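Local coordinates for protein fucose-specific lectin (Aleuria aurantia, PDB 6GKE) that binds L-fucose as a homodimeric six-bladed beta-propeller lectin, with a preference for alpha-1,6-linked core fucose on glycoproteins, at residues Ile276-Gln289 with Trp292-Thr306. The protein carries 1 engineered substitution. Residues are numbered along the deposited sequence; the frame is centred on the assembly and turned at random. Where two conformers were deposited one is given.
Sequences ISVFFQASGVSLQQ and WISGKGWSIGAVVPT. With FUC (alpha-L-fucopyranose), chain G.
In Ile276, chi1 -52° sets CG2 anti to the backbone N, while in Trp298 chi1 -71° puts the indole beside its own N. Ile276 CG2 then meets the indole edge at Trp298 CH2, 3.8 Å away. Further along the same rim, Trp298 NE1 donates a nearly straight, in-plane bond of 2.9 Å to fucose O3. In one of its two conformers, Trp292 sets one indole face against fucose C5, and its own edge meets the face of Trp298. Ile276 CD1 touches the methyl C6 of the same fucose. Arg226 and Glu238 complete the polar side of the pocket.

Beyond strand 297-300 the chain runs on as a loop along 286-289. The backbone bond from Gly301 N to Gln289 O is 2.8 Å, and that from Val304 N to Leu287 O is 2.9 Å. Between them, water 2 accepts from Gln289 N and lies within hydrogen-bonding distance of Gly301 O. Water 1 joins Leu287 N to Val304 O and also binds Thr306 OG1. Leu287 CD2 packs on Val304 CG1 at 3.7 Å, while Leu287 CB meets Thr306 CG2. Val304 CG2 reaches the edge of the Phe279 ring.

This is the sixth blade, an antiparallel sheet in which 297-300 is the outermost strand beside 286-293. Strand 224-230 of the preceding blade packs on Ile276 and Trp298 through Tyr228. Strands 10-15 and 22-28 of the first blade cover Leu287, through Ile10 and Val25.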
# COMPACT_ATOMS: atom_id res chain seq x y z
N ILE A 276 -4.99 -17.20 21.07
CA ILE A 276 -4.84 -15.78 20.73
C ILE A 276 -4.24 -15.66 19.34
O ILE A 276 -3.23 -16.29 19.04
CB ILE A 276 -3.96 -15.02 21.74
CG1 ILE A 276 -4.42 -15.22 23.19
CG2 ILE A 276 -3.91 -13.54 21.38
CD1 ILE A 276 -3.42 -14.75 24.22
N SER A 277 -4.85 -14.80 18.52
CA SER A 277 -4.28 -14.36 17.25
C SER A 277 -4.10 -12.84 17.28
O SER A 277 -5.02 -12.14 17.69
CB SER A 277 -5.16 -14.72 16.08
OG SER A 277 -5.30 -16.13 15.97
N VAL A 278 -2.95 -12.35 16.80
CA VAL A 278 -2.76 -10.92 16.60
C VAL A 278 -2.34 -10.71 15.14
O VAL A 278 -1.24 -11.11 14.74
CB VAL A 278 -1.74 -10.29 17.57
CG1 VAL A 278 -1.67 -8.78 17.37
CG2 VAL A 278 -2.06 -10.62 19.02
N PHE A 279 -3.24 -10.11 14.36
CA PHE A 279 -3.08 -9.93 12.93
C PHE A 279 -2.30 -8.64 12.62
O PHE A 279 -2.43 -7.65 13.35
CB PHE A 279 -4.44 -9.87 12.25
CG PHE A 279 -5.20 -11.16 12.40
CD1 PHE A 279 -5.03 -12.18 11.48
CD2 PHE A 279 -6.02 -11.39 13.50
CE1 PHE A 279 -5.69 -13.38 11.63
CE2 PHE A 279 -6.67 -12.60 13.65
CZ PHE A 279 -6.51 -13.60 12.72
N PHE A 280 -1.53 -8.68 11.53
CA PHE A 280 -0.78 -7.53 11.06
C PHE A 280 -0.66 -7.60 9.54
O PHE A 280 -0.99 -8.61 8.91
CB PHE A 280 0.58 -7.45 11.76
CG PHE A 280 1.57 -8.56 11.48
CD1 PHE A 280 1.58 -9.72 12.24
CD2 PHE A 280 2.52 -8.42 10.48
CE1 PHE A 280 2.51 -10.72 12.01
CE2 PHE A 280 3.45 -9.42 10.25
CZ PHE A 280 3.45 -10.56 11.01
N GLN A 281 -0.21 -6.49 8.95
CA GLN A 281 -0.09 -6.36 7.51
C GLN A 281 1.38 -6.21 7.13
O GLN A 281 2.08 -5.35 7.66
CB GLN A 281 -0.92 -5.18 7.00
CG GLN A 281 -0.87 -5.01 5.49
CD GLN A 281 -1.77 -3.90 5.02
OE1 GLN A 281 -1.60 -2.74 5.40
NE2 GLN A 281 -2.77 -4.23 4.20
N ALA A 282 1.82 -7.04 6.17
CA ALA A 282 3.21 -7.14 5.78
C ALA A 282 3.33 -7.03 4.25
O ALA A 282 2.34 -6.96 3.53
CB ALA A 282 3.78 -8.45 6.26
N SER A 283 4.57 -7.04 3.77
CA SER A 283 4.83 -7.05 2.34
C SER A 283 4.07 -8.21 1.69
O SER A 283 3.90 -9.27 2.28
CB SER A 283 6.30 -7.14 2.04
OG SER A 283 6.82 -8.39 2.48
N GLY A 284 3.60 -7.98 0.46
CA GLY A 284 2.81 -8.99 -0.23
C GLY A 284 1.83 -8.39 -1.23
O GLY A 284 1.90 -8.71 -2.42
N VAL A 285 0.89 -7.54 -0.80
CA VAL A 285 0.60 -7.13 0.57
C VAL A 285 -0.15 -8.26 1.28
O VAL A 285 -1.20 -8.70 0.80
CB VAL A 285 -0.23 -5.83 0.55
CG1 VAL A 285 -0.78 -5.47 1.92
CG2 VAL A 285 0.56 -4.66 -0.03
N SER A 286 0.36 -8.70 2.43
CA SER A 286 -0.13 -9.92 3.05
C SER A 286 -0.75 -9.64 4.43
O SER A 286 -0.37 -8.70 5.13
CB SER A 286 0.96 -10.96 3.15
OG SER A 286 2.05 -10.50 3.93
N LEU A 287 -1.71 -10.50 4.77
CA LEU A 287 -2.33 -10.54 6.09
C LEU A 287 -1.70 -11.70 6.85
O LEU A 287 -1.85 -12.87 6.47
CB LEU A 287 -3.84 -10.71 5.92
CG LEU A 287 -4.68 -10.79 7.19
CD1 LEU A 287 -4.41 -9.63 8.13
CD2 LEU A 287 -6.16 -10.84 6.83
N GLN A 288 -0.96 -11.35 7.91
CA GLN A 288 -0.21 -12.28 8.71
C GLN A 288 -0.77 -12.28 10.13
O GLN A 288 -1.58 -11.42 10.49
CB GLN A 288 1.26 -11.86 8.79
CG GLN A 288 1.92 -11.55 7.46
CD GLN A 288 2.84 -12.62 6.95
OE1 GLN A 288 3.24 -13.54 7.67
NE2 GLN A 288 3.22 -12.48 5.70
N GLN A 289 -0.31 -13.21 10.96
CA GLN A 289 -0.66 -13.16 12.36
C GLN A 289 0.40 -13.80 13.24
O GLN A 289 1.08 -14.76 12.83
CB GLN A 289 -1.96 -13.91 12.63
CG GLN A 289 -1.83 -15.40 12.43
CD GLN A 289 -2.95 -16.13 13.12
OE1 GLN A 289 -3.86 -16.63 12.48
NE2 GLN A 289 -2.90 -16.16 14.45
N TRP A 292 -0.37 -17.47 19.76
CA TRP A 292 0.06 -17.99 21.04
C TRP A 292 -0.41 -19.43 21.19
O TRP A 292 -1.60 -19.68 21.10
CB TRP A 292 -0.51 -17.17 22.19
CG TRP A 292 -0.32 -17.91 23.47
CD1 TRP A 292 -1.18 -18.78 24.08
CD2 TRP A 292 0.89 -17.93 24.25
NE1 TRP A 292 -0.61 -19.30 25.21
CE2 TRP A 292 0.66 -18.80 25.34
CE3 TRP A 292 2.11 -17.27 24.14
CZ2 TRP A 292 1.63 -19.02 26.31
CZ3 TRP A 292 3.07 -17.50 25.10
CH2 TRP A 292 2.83 -18.36 26.17
N ILE A 293 0.51 -20.35 21.47
CA ILE A 293 0.15 -21.74 21.69
C ILE A 293 0.74 -22.18 23.03
O ILE A 293 1.94 -22.00 23.29
CB ILE A 293 0.60 -22.61 20.50
CG1 ILE A 293 -0.23 -22.30 19.24
CG2 ILE A 293 0.53 -24.09 20.84
CD1 ILE A 293 0.56 -22.37 17.95
N SER A 294 -0.13 -22.74 23.89
CA SER A 294 0.24 -23.23 25.21
C SER A 294 1.36 -24.27 25.10
O SER A 294 1.17 -25.32 24.48
CB SER A 294 -0.96 -23.81 25.92
N GLY A 295 2.52 -23.95 25.68
CA GLY A 295 3.67 -24.84 25.75
C GLY A 295 4.74 -24.53 24.70
O GLY A 295 5.83 -25.11 24.75
N LYS A 296 4.41 -23.64 23.76
CA LYS A 296 5.31 -23.27 22.65
C LYS A 296 5.68 -21.78 22.74
O LYS A 296 6.84 -21.42 22.55
CB LYS A 296 4.64 -23.56 21.30
N GLY A 297 4.69 -20.93 23.01
CA GLY A 297 4.86 -19.48 23.03
C GLY A 297 4.34 -18.85 21.75
O GLY A 297 3.42 -19.39 21.12
N TRP A 298 4.93 -17.71 21.39
CA TRP A 298 4.51 -16.91 20.25
C TRP A 298 5.28 -17.28 18.98
O TRP A 298 6.50 -17.46 19.02
CB TRP A 298 4.73 -15.43 20.54
CG TRP A 298 3.79 -14.86 21.55
CD1 TRP A 298 4.03 -14.62 22.87
CD2 TRP A 298 2.44 -14.43 21.31
NE1 TRP A 298 2.94 -14.06 23.46
CE2 TRP A 298 1.93 -13.95 22.53
CE3 TRP A 298 1.62 -14.41 20.18
CZ2 TRP A 298 0.64 -13.44 22.65
CZ3 TRP A 298 0.34 -13.90 20.29
CH2 TRP A 298 -0.13 -13.42 21.51
N SER A 299 4.58 -17.32 17.85
CA SER A 299 5.20 -17.50 16.55
C SER A 299 4.33 -16.85 15.48
O SER A 299 3.16 -16.59 15.71
CB SER A 299 5.43 -18.95 16.25
OG SER A 299 4.21 -19.67 16.23
N ILE A 300 4.93 -16.59 14.31
CA ILE A 300 4.17 -16.14 13.16
C ILE A 300 3.52 -17.37 12.52
O ILE A 300 4.20 -18.34 12.20
CB ILE A 300 5.05 -15.34 12.19
CG1 ILE A 300 5.62 -14.09 12.86
CG2 ILE A 300 4.28 -14.99 10.92
CD1 ILE A 300 6.72 -13.41 12.09
N GLY A 301 2.20 -17.30 12.34
CA GLY A 301 1.42 -18.43 11.83
C GLY A 301 1.22 -18.38 10.32
O GLY A 301 1.94 -17.69 9.59
N ALA A 302 0.23 -19.15 9.86
CA ALA A 302 -0.09 -19.27 8.44
C ALA A 302 -0.60 -17.94 7.90
O ALA A 302 -1.29 -17.19 8.59
CB ALA A 302 -1.11 -20.37 8.24
N VAL A 303 -0.27 -17.65 6.63
CA VAL A 303 -0.69 -16.43 5.96
C VAL A 303 -2.18 -16.55 5.61
O VAL A 303 -2.64 -17.60 5.16
CB VAL A 303 0.16 -16.14 4.72
CG1 VAL A 303 -0.32 -14.91 3.96
CG2 VAL A 303 1.64 -15.99 5.07
N VAL A 304 -2.91 -15.46 5.81
CA VAL A 304 -4.33 -15.42 5.51
C VAL A 304 -4.49 -14.96 4.06
O VAL A 304 -3.95 -13.92 3.69
CB VAL A 304 -5.07 -14.45 6.44
CG1 VAL A 304 -6.57 -14.46 6.18
CG2 VAL A 304 -4.78 -14.73 7.91
N PRO A 305 -5.26 -15.68 3.21
CA PRO A 305 -5.45 -15.26 1.82
C PRO A 305 -6.27 -13.96 1.73
O PRO A 305 -7.25 -13.78 2.47
CB PRO A 305 -6.19 -16.43 1.18
CG PRO A 305 -6.95 -17.04 2.34
CD PRO A 305 -6.01 -16.90 3.52
N THR A 306 -5.86 -13.09 0.81
CA THR A 306 -6.50 -11.79 0.60
C THR A 306 -6.65 -11.49 -0.90
O THR A 306 -6.57 -10.34 -1.32
CB THR A 306 -5.73 -10.67 1.30
OG1 THR A 306 -4.38 -10.64 0.83
CG2 THR A 306 -5.71 -10.80 2.80
C1 FUC G . 1.29 -15.16 29.37
C2 FUC G . 1.99 -14.10 28.54
C3 FUC G . 1.97 -14.48 27.06
C4 FUC G . 0.54 -14.78 26.60
C5 FUC G . -0.04 -15.85 27.50
C6 FUC G . -1.48 -16.24 27.17
O1 FUC G . 2.07 -16.36 29.34
O2 FUC G . 3.34 -13.96 29.00
O3 FUC G . 2.59 -13.45 26.29
O4 FUC G . -0.31 -13.63 26.70
O5 FUC G . -0.03 -15.41 28.86
O HOH W 1 -2.48 -12.13 2.35
O HOH W 2 1.03 -15.09 9.30
O HOH W 3 -2.50 -18.07 10.58